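Beta-n-acetylhexosaminidase (Streptococcus pneumoniae, PDB 4AZI) probably removes terminal beta-linked N-acetylglucosamine residues from glycans, as a family 20 glycoside hydrolase catalytic module of the pneumococcal exo-beta-D-N-acetylglucosaminidase StrH. Local coordinates at residues Arg29-Tyr39 and Glu339-Ala350. The protein carries 2 engineered substitutions. Residues are numbered along the deposited sequence; the frame is centred on the assembly and turned at random.
Sequences RIVDKASELGY and EEEIFELMTAFA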
ATOM      1  N   ARG A  29      -7.615  -3.884 -14.195  1.00 16.62           N
ATOM      2  CA  ARG A  29      -7.604  -2.644 -14.985  1.00 16.85           C
ATOM      3  C   ARG A  29      -6.646  -1.576 -14.445  1.00 16.14           C
ATOM      4  O   ARG A  29      -5.986  -0.872 -15.216  1.00 16.07           O
ATOM      5  CB  ARG A  29      -9.007  -2.057 -15.086  1.00 18.40           C
ATOM      6  CG  ARG A  29      -9.925  -2.804 -16.031  1.00 20.32           C
ATOM      7  CD  ARG A  29     -10.762  -1.816 -16.814  1.00 23.34           C
ATOM      8  NE  ARG A  29      -9.973  -1.190 -17.883  1.00 25.91           N
ATOM      9  CZ  ARG A  29     -10.358  -0.139 -18.604  1.00 26.76           C
ATOM     10  NH1 ARG A  29     -11.532   0.438 -18.387  1.00 27.75           N
ATOM     11  NH2 ARG A  29      -9.561   0.339 -19.552  1.00 27.28           N
ATOM     12  N   ILE A  30      -6.598  -1.444 -13.120  1.00 15.47           N
ATOM     13  CA  ILE A  30      -5.612  -0.588 -12.451  1.00 14.78           C
ATOM     14  C   ILE A  30      -4.176  -1.042 -12.768  1.00 14.55           C
ATOM     15  O   ILE A  30      -3.324  -0.216 -13.104  1.00 14.55           O
ATOM     16  CB  ILE A  30      -5.860  -0.535 -10.919  1.00 14.45           C
ATOM     17  CG1 ILE A  30      -7.136   0.267 -10.619  1.00 14.40           C
ATOM     18  CG2 ILE A  30      -4.645   0.030 -10.175  1.00 14.20           C
ATOM     19  CD1 ILE A  30      -7.699   0.063  -9.227  1.00 14.35           C
ATOM     20  N   VAL A  31      -3.926  -2.351 -12.663  1.00 14.47           N
ATOM     21  CA  VAL A  31      -2.642  -2.969 -13.041  1.00 14.32           C
ATOM     22  C   VAL A  31      -2.261  -2.611 -14.487  1.00 14.54           C
ATOM     23  O   VAL A  31      -1.132  -2.184 -14.751  1.00 14.39           O
ATOM     24  CB  VAL A  31      -2.691  -4.515 -12.873  1.00 14.33           C
ATOM     25  CG1 VAL A  31      -1.569  -5.199 -13.645  1.00 14.05           C
ATOM     26  CG2 VAL A  31      -2.632  -4.900 -11.402  1.00 13.84           C
ATOM     27  N   ASP A  32      -3.226  -2.781 -15.396  1.00 14.67           N
ATOM     28  CA  ASP A  32      -3.106  -2.414 -16.815  1.00 14.95           C
ATOM     29  C   ASP A  32      -2.701  -0.964 -17.015  1.00 14.71           C
ATOM     30  O   ASP A  32      -1.770  -0.668 -17.766  1.00 14.69           O
ATOM     31  CB  ASP A  32      -4.448  -2.619 -17.536  1.00 14.87           C
ATOM     32  CG  ASP A  32      -4.789  -4.074 -17.749  1.00 15.31           C
ATOM     33  OD1 ASP A  32      -3.915  -4.937 -17.528  0.50 15.08           O
ATOM     34  OD2 ASP A  32      -5.939  -4.345 -18.158  0.50 14.84           O
ATOM     35  N   LYS A  33      -3.432  -0.064 -16.357  1.00 14.82           N
ATOM     36  CA  LYS A  33      -3.160   1.362 -16.440  1.00 14.84           C
ATOM     37  C   LYS A  33      -1.810   1.708 -15.838  1.00 14.47           C
ATOM     38  O   LYS A  33      -1.115   2.565 -16.364  1.00 14.43           O
ATOM     39  CB  LYS A  33      -4.264   2.178 -15.760  1.00 15.26           C
ATOM     40  CG  LYS A  33      -4.269   3.648 -16.148  1.00 15.79           C
ATOM     41  CD  LYS A  33      -4.571   3.823 -17.630  1.00 16.59           C
ATOM     42  CE  LYS A  33      -4.500   5.279 -18.050  1.00 17.09           C
ATOM     43  NZ  LYS A  33      -4.732   5.432 -19.520  1.00 17.48           N
ATOM     44  N   ALA A  34      -1.447   1.044 -14.742  1.00 14.22           N
ATOM     45  CA  ALA A  34      -0.127   1.244 -14.130  1.00 13.87           C
ATOM     46  C   ALA A  34       0.990   0.780 -15.062  1.00 13.66           C
ATOM     47  O   ALA A  34       2.002   1.457 -15.214  1.00 13.46           O
ATOM     48  CB  ALA A  34      -0.040   0.533 -12.792  1.00 13.60           C
ATOM     49  N   SER A  35       0.786  -0.371 -15.696  1.00 13.98           N
ATOM     50  CA  SER A  35       1.759  -0.925 -16.636  1.00 14.29           C
ATOM     51  C   SER A  35       1.982  -0.031 -17.859  1.00 14.23           C
ATOM     52  O   SER A  35       3.110   0.090 -18.342  1.00 14.42           O
ATOM     53  CB  SER A  35       1.342  -2.321 -17.090  1.00 14.32           C
ATOM     54  OG  SER A  35       2.287  -2.825 -18.015  1.00 15.31           O
ATOM     55  N   GLU A  36       0.914   0.589 -18.360  1.00 14.22           N
ATOM     56  CA  GLU A  36       1.040   1.427 -19.541  1.00 14.66           C
ATOM     57  C   GLU A  36       1.730   2.747 -19.212  1.00 13.92           C
ATOM     58  O   GLU A  36       2.486   3.287 -20.032  1.00 13.83           O
ATOM     59  CB  GLU A  36      -0.327   1.684 -20.187  1.00 15.92           C
ATOM     60  CG  GLU A  36      -0.944   3.029 -19.839  1.00 17.79           C
ATOM     61  CD  GLU A  36      -2.034   3.454 -20.808  1.00 18.95           C
ATOM     62  OE1 GLU A  36      -3.016   2.699 -20.962  1.00 20.10           O
ATOM     63  OE2 GLU A  36      -1.903   4.546 -21.404  1.00 19.63           O
ATOM     64  N   LEU A  37       1.468   3.255 -18.010  1.00 12.85           N
ATOM     65  CA  LEU A  37       1.961   4.562 -17.592  1.00 12.48           C
ATOM     66  C   LEU A  37       3.377   4.469 -17.015  1.00 12.47           C
ATOM     67  O   LEU A  37       4.033   5.490 -16.807  1.00 12.70           O
ATOM     68  CB  LEU A  37       0.989   5.211 -16.592  1.00 12.29           C
ATOM     69  CG  LEU A  37      -0.395   5.616 -17.133  1.00 12.08           C
ATOM     70  CD1 LEU A  37      -1.339   6.015 -16.006  1.00 12.27           C
ATOM     71  CD2 LEU A  37      -0.295   6.728 -18.168  1.00 11.93           C
ATOM     72  N   GLY A  38       3.841   3.245 -16.772  1.00 12.25           N
ATOM     73  CA  GLY A  38       5.224   3.012 -16.342  1.00 12.31           C
ATOM     74  C   GLY A  38       5.481   2.956 -14.849  1.00 12.25           C
ATOM     75  O   GLY A  38       6.632   3.114 -14.403  1.00 12.37           O
ATOM     76  N   TYR A  39       4.421   2.719 -14.078  1.00 12.37           N
ATOM     77  CA  TYR A  39       4.527   2.411 -12.650  1.00 12.37           C
ATOM     78  C   TYR A  39       5.227   1.071 -12.451  1.00 12.53           C
ATOM     79  O   TYR A  39       5.369   0.302 -13.399  1.00 12.63           O
ATOM     80  CB  TYR A  39       3.132   2.357 -12.015  1.00 12.34           C
ATOM     81  CG  TYR A  39       2.483   3.707 -11.859  1.00 12.33           C
ATOM     82  CD1 TYR A  39       1.838   4.331 -12.939  1.00 12.11           C
ATOM     83  CD2 TYR A  39       2.511   4.367 -10.632  1.00 12.39           C
ATOM     84  CE1 TYR A  39       1.255   5.581 -12.802  1.00 12.01           C
ATOM     85  CE2 TYR A  39       1.926   5.616 -10.480  1.00 12.53           C
ATOM     86  CZ  TYR A  39       1.296   6.217 -11.569  1.00 12.43           C
ATOM     87  OH  TYR A  39       0.728   7.458 -11.405  1.00 12.20           O
ATOM     88  N   GLU A 339     -13.261   5.036 -12.166  1.00 21.56           N
ATOM     89  CA  GLU A 339     -11.998   4.625 -12.756  1.00 21.84           C
ATOM     90  C   GLU A 339     -11.254   5.761 -13.475  1.00 21.85           C
ATOM     91  O   GLU A 339     -10.049   5.950 -13.275  1.00 21.11           O
ATOM     92  CB  GLU A 339     -12.277   3.451 -13.693  1.00 21.82           C
ATOM     93  CG  GLU A 339     -11.165   3.101 -14.653  1.00 22.41           C
ATOM     94  CD  GLU A 339     -11.489   1.856 -15.445  1.00 22.77           C
ATOM     95  OE1 GLU A 339     -11.413   0.750 -14.867  1.00 22.07           O
ATOM     96  OE2 GLU A 339     -11.850   1.992 -16.633  1.00 23.04           O
ATOM     97  N   GLU A 340     -11.991   6.515 -14.288  1.00 21.68           N
ATOM     98  CA  GLU A 340     -11.443   7.625 -15.076  1.00 21.68           C
ATOM     99  C   GLU A 340     -10.790   8.747 -14.246  1.00 20.39           C
ATOM    100  O   GLU A 340      -9.826   9.367 -14.688  1.00 19.24           O
ATOM    101  CB  GLU A 340     -12.508   8.192 -16.033  1.00 22.72           C
ATOM    102  CG  GLU A 340     -13.694   8.897 -15.373  1.00 24.60           C
ATOM    103  CD  GLU A 340     -14.850   7.978 -14.975  1.00 26.12           C
ATOM    104  OE1 GLU A 340     -14.787   6.738 -15.186  1.00 25.79           O
ATOM    105  OE2 GLU A 340     -15.848   8.515 -14.441  1.00 27.16           O
ATOM    106  N   GLU A 341     -11.320   9.004 -13.053  1.00 19.86           N
ATOM    107  CA  GLU A 341     -10.706   9.970 -12.141  1.00 19.72           C
ATOM    108  C   GLU A 341      -9.326   9.473 -11.713  1.00 19.02           C
ATOM    109  O   GLU A 341      -8.347  10.216 -11.760  1.00 18.85           O
ATOM    110  CB  GLU A 341     -11.575  10.187 -10.907  1.00 19.76           C
ATOM    111  CG  GLU A 341     -12.866  10.945 -11.151  1.00 20.57           C
ATOM    112  CD  GLU A 341     -13.681  11.106  -9.883  1.00 21.12           C
ATOM    113  OE1 GLU A 341     -13.516  10.289  -8.958  1.00 21.34           O
ATOM    114  OE2 GLU A 341     -14.484  12.057  -9.801  1.00 22.56           O
ATOM    115  N   ILE A 342      -9.268   8.207 -11.307  1.00 18.39           N
ATOM    116  CA  ILE A 342      -8.031   7.577 -10.836  1.00 17.99           C
ATOM    117  C   ILE A 342      -6.997   7.510 -11.957  1.00 17.82           C
ATOM    118  O   ILE A 342      -5.812   7.729 -11.727  1.00 17.19           O
ATOM    119  CB  ILE A 342      -8.312   6.176 -10.236  1.00 17.57           C
ATOM    120  CG1 ILE A 342      -8.864   6.305  -8.811  1.00 17.56           C
ATOM    121  CG2 ILE A 342      -7.049   5.322 -10.186  1.00 17.44           C
ATOM    122  CD1 ILE A 342     -10.240   6.934  -8.701  1.00 17.55           C
ATOM    123  N   PHE A 343      -7.474   7.234 -13.170  1.00 18.19           N
ATOM    124  CA  PHE A 343      -6.622   7.151 -14.353  1.00 18.68           C
ATOM    125  C   PHE A 343      -6.042   8.516 -14.718  1.00 18.62           C
ATOM    126  O   PHE A 343      -4.860   8.613 -15.053  1.00 18.90           O
ATOM    127  CB  PHE A 343      -7.389   6.537 -15.534  1.00 18.86           C
ATOM    128  CG  PHE A 343      -7.563   5.037 -15.449  1.00 19.35           C
ATOM    129  CD1 PHE A 343      -7.272   4.338 -14.275  1.00 19.49           C
ATOM    130  CD2 PHE A 343      -8.047   4.324 -16.544  1.00 19.86           C
ATOM    131  CE1 PHE A 343      -7.437   2.961 -14.204  1.00 19.56           C
ATOM    132  CE2 PHE A 343      -8.215   2.944 -16.479  1.00 19.74           C
ATOM    133  CZ  PHE A 343      -7.910   2.262 -15.307  1.00 19.63           C
ATOM    134  N   GLU A 344      -6.852   9.569 -14.637  1.00 18.43           N
ATOM    135  CA  GLU A 344      -6.328  10.917 -14.884  1.00 18.28           C
ATOM    136  C   GLU A 344      -5.247  11.294 -13.858  1.00 17.37           C
ATOM    137  O   GLU A 344      -4.207  11.856 -14.214  1.00 16.39           O
ATOM    138  CB  GLU A 344      -7.439  11.970 -14.904  1.00 19.46           C
ATOM    139  CG  GLU A 344      -6.924  13.355 -15.287  1.00 20.58           C
ATOM    140  CD  GLU A 344      -7.956  14.458 -15.145  1.00 21.69           C
ATOM    141  OE1 GLU A 344      -9.090  14.179 -14.704  1.00 22.70           O
ATOM    142  OE2 GLU A 344      -7.621  15.616 -15.469  1.00 22.79           O
ATOM    143  N   LEU A 345      -5.495  10.973 -12.591  1.00 16.41           N
ATOM    144  CA  LEU A 345      -4.536  11.265 -11.529  1.00 15.88           C
ATOM    145  C   LEU A 345      -3.226  10.502 -11.749  1.00 15.28           C
ATOM    146  O   LEU A 345      -2.145  11.092 -11.684  1.00 14.88           O
ATOM    147  CB  LEU A 345      -5.146  10.954 -10.154  1.00 16.02           C
ATOM    148  CG  LEU A 345      -4.400  11.366  -8.882  1.00 16.06           C
ATOM    149  CD1 LEU A 345      -3.964  12.822  -8.905  1.00 16.14           C
ATOM    150  CD2 LEU A 345      -5.273  11.096  -7.663  1.00 16.15           C
ATOM    151  N   MET A 346      -3.337   9.202 -12.031  1.00 14.57           N
ATOM    152  CA  MET A 346      -2.184   8.370 -12.354  1.00 14.54           C
ATOM    153  C   MET A 346      -1.400   8.890 -13.554  1.00 14.39           C
ATOM    154  O   MET A 346      -0.178   8.928 -13.515  1.00 13.67           O
ATOM    155  CB  MET A 346      -2.608   6.925 -12.617  1.00 14.52           C
ATOM    156  CG  MET A 346      -3.051   6.176 -11.377  1.00 14.84           C
ATOM    157  SD  MET A 346      -3.740   4.571 -11.793  1.00 15.22           S
ATOM    158  CE  MET A 346      -2.254   3.675 -12.250  1.00 14.97           C
ATOM    159  N   THR A 347      -2.114   9.273 -14.614  1.00 14.11           N
ATOM    160  CA  THR A 347      -1.492   9.759 -15.847  1.00 14.30           C
ATOM    161  C   THR A 347      -0.728  11.066 -15.608  1.00 14.50           C
ATOM    162  O   THR A 347       0.406  11.219 -16.073  1.00 14.69           O
ATOM    163  CB  THR A 347      -2.542   9.937 -16.970  1.00 14.19           C
ATOM    164  OG1 THR A 347      -3.209   8.690 -17.196  1.00 13.85           O
ATOM    165  CG2 THR A 347      -1.894  10.405 -18.268  1.00 14.40           C
ATOM    166  N   ALA A 348      -1.346  11.987 -14.870  1.00 14.29           N
ATOM    167  CA  ALA A 348      -0.721  13.265 -14.515  1.00 14.72           C
ATOM    168  C   ALA A 348       0.612  13.096 -13.770  1.00 14.42           C
ATOM    169  O   ALA A 348       1.602  13.746 -14.112  1.00 14.22           O
ATOM    170  CB  ALA A 348      -1.686  14.117 -13.704  1.00 14.74           C
ATOM    171  N   PHE A 349       0.631  12.215 -12.771  1.00 14.24           N
ATOM    172  CA  PHE A 349       1.855  11.903 -12.007  1.00 14.11           C
ATOM    173  C   PHE A 349       2.945  11.309 -12.918  1.00 14.31           C
ATOM    174  O   PHE A 349       4.111  11.684 -12.819  1.00 14.17           O
ATOM    175  CB  PHE A 349       1.527  10.960 -10.838  1.00 13.88           C
ATOM    176  CG  PHE A 349       2.609  10.869  -9.782  1.00 14.25           C
ATOM    177  CD1 PHE A 349       3.297  12.005  -9.347  1.00 14.13           C
ATOM    178  CD2 PHE A 349       2.910   9.641  -9.191  1.00 14.40           C
ATOM    179  CE1 PHE A 349       4.282  11.908  -8.365  1.00 14.58           C
ATOM    180  CE2 PHE A 349       3.892   9.541  -8.210  1.00 14.39           C
ATOM    181  CZ  PHE A 349       4.575  10.677  -7.794  1.00 14.57           C
ATOM    182  N   ALA A 350       2.556  10.401 -13.813  1.00 14.44           N
ATOM    183  CA  ALA A 350       3.502   9.822 -14.768  1.00 14.91           C
ATOM    184  C   ALA A 350       4.009  10.879 -15.755  1.00 15.38           C
ATOM    185  O   ALA A 350       5.210  10.953 -16.022  1.00 15.34           O
ATOM    186  CB  ALA A 350       2.878   8.646 -15.505  1.00 14.75           C
TER
HETATM  187  O   HOH W   1      -3.852   7.921 -19.920  1.00 19.48           O
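With chi1 at -163°, the chain of Lys-33 leaves opposite its main-chain nitrogen, and a bend at chi2 lays it across the ring of Phe-343. The two residues join the first and last helices of the TIM barrel, 24-37 and 339-352, where the eight-stranded barrel closes, strand 10-16 beside strand 321-329. The segment axes run nearly parallel, 20° apart and 10.2 Å at closest approach. Lys-33 CG sits over the ring centre of Phe-343, 3.6 Å from the centroid, in a CH-pi contact. Glu-339 CG covers the opposite face near the rim, so the ring is sandwiched between aliphatic chains. Beyond the ring, Lys-33 NZ donates to a water that in turn donates to Thr-347 OG1. A salt bridge to Glu-36 OE2 also holds NZ.

Deeper in, Met-346 is a knob in a hole formed by Ile-30, Lys-33, Ala-34 and Leu-37. The bend at chi3 (73°) turns its CE onto Ala-34, 3.9 Å from CB. The same methyl lies over one face of the Tyr-39 ring, toward its rim. Met-346 also touches Ile-13 of the first barrel strand. Leu-37 CD1 packs 3.7 Å from Met-346 CB, and Leu-37 CB meets Ala-350 CB. Gly-38, with positive phi, follows the end of helix 24-37 and leads into Tyr-39. Tyr-39 OH donates to Met-346 O at 2.7 Å, on a lone pair in the carbonyl plane, while Ala-350 N supplies that oxygen's helical bond.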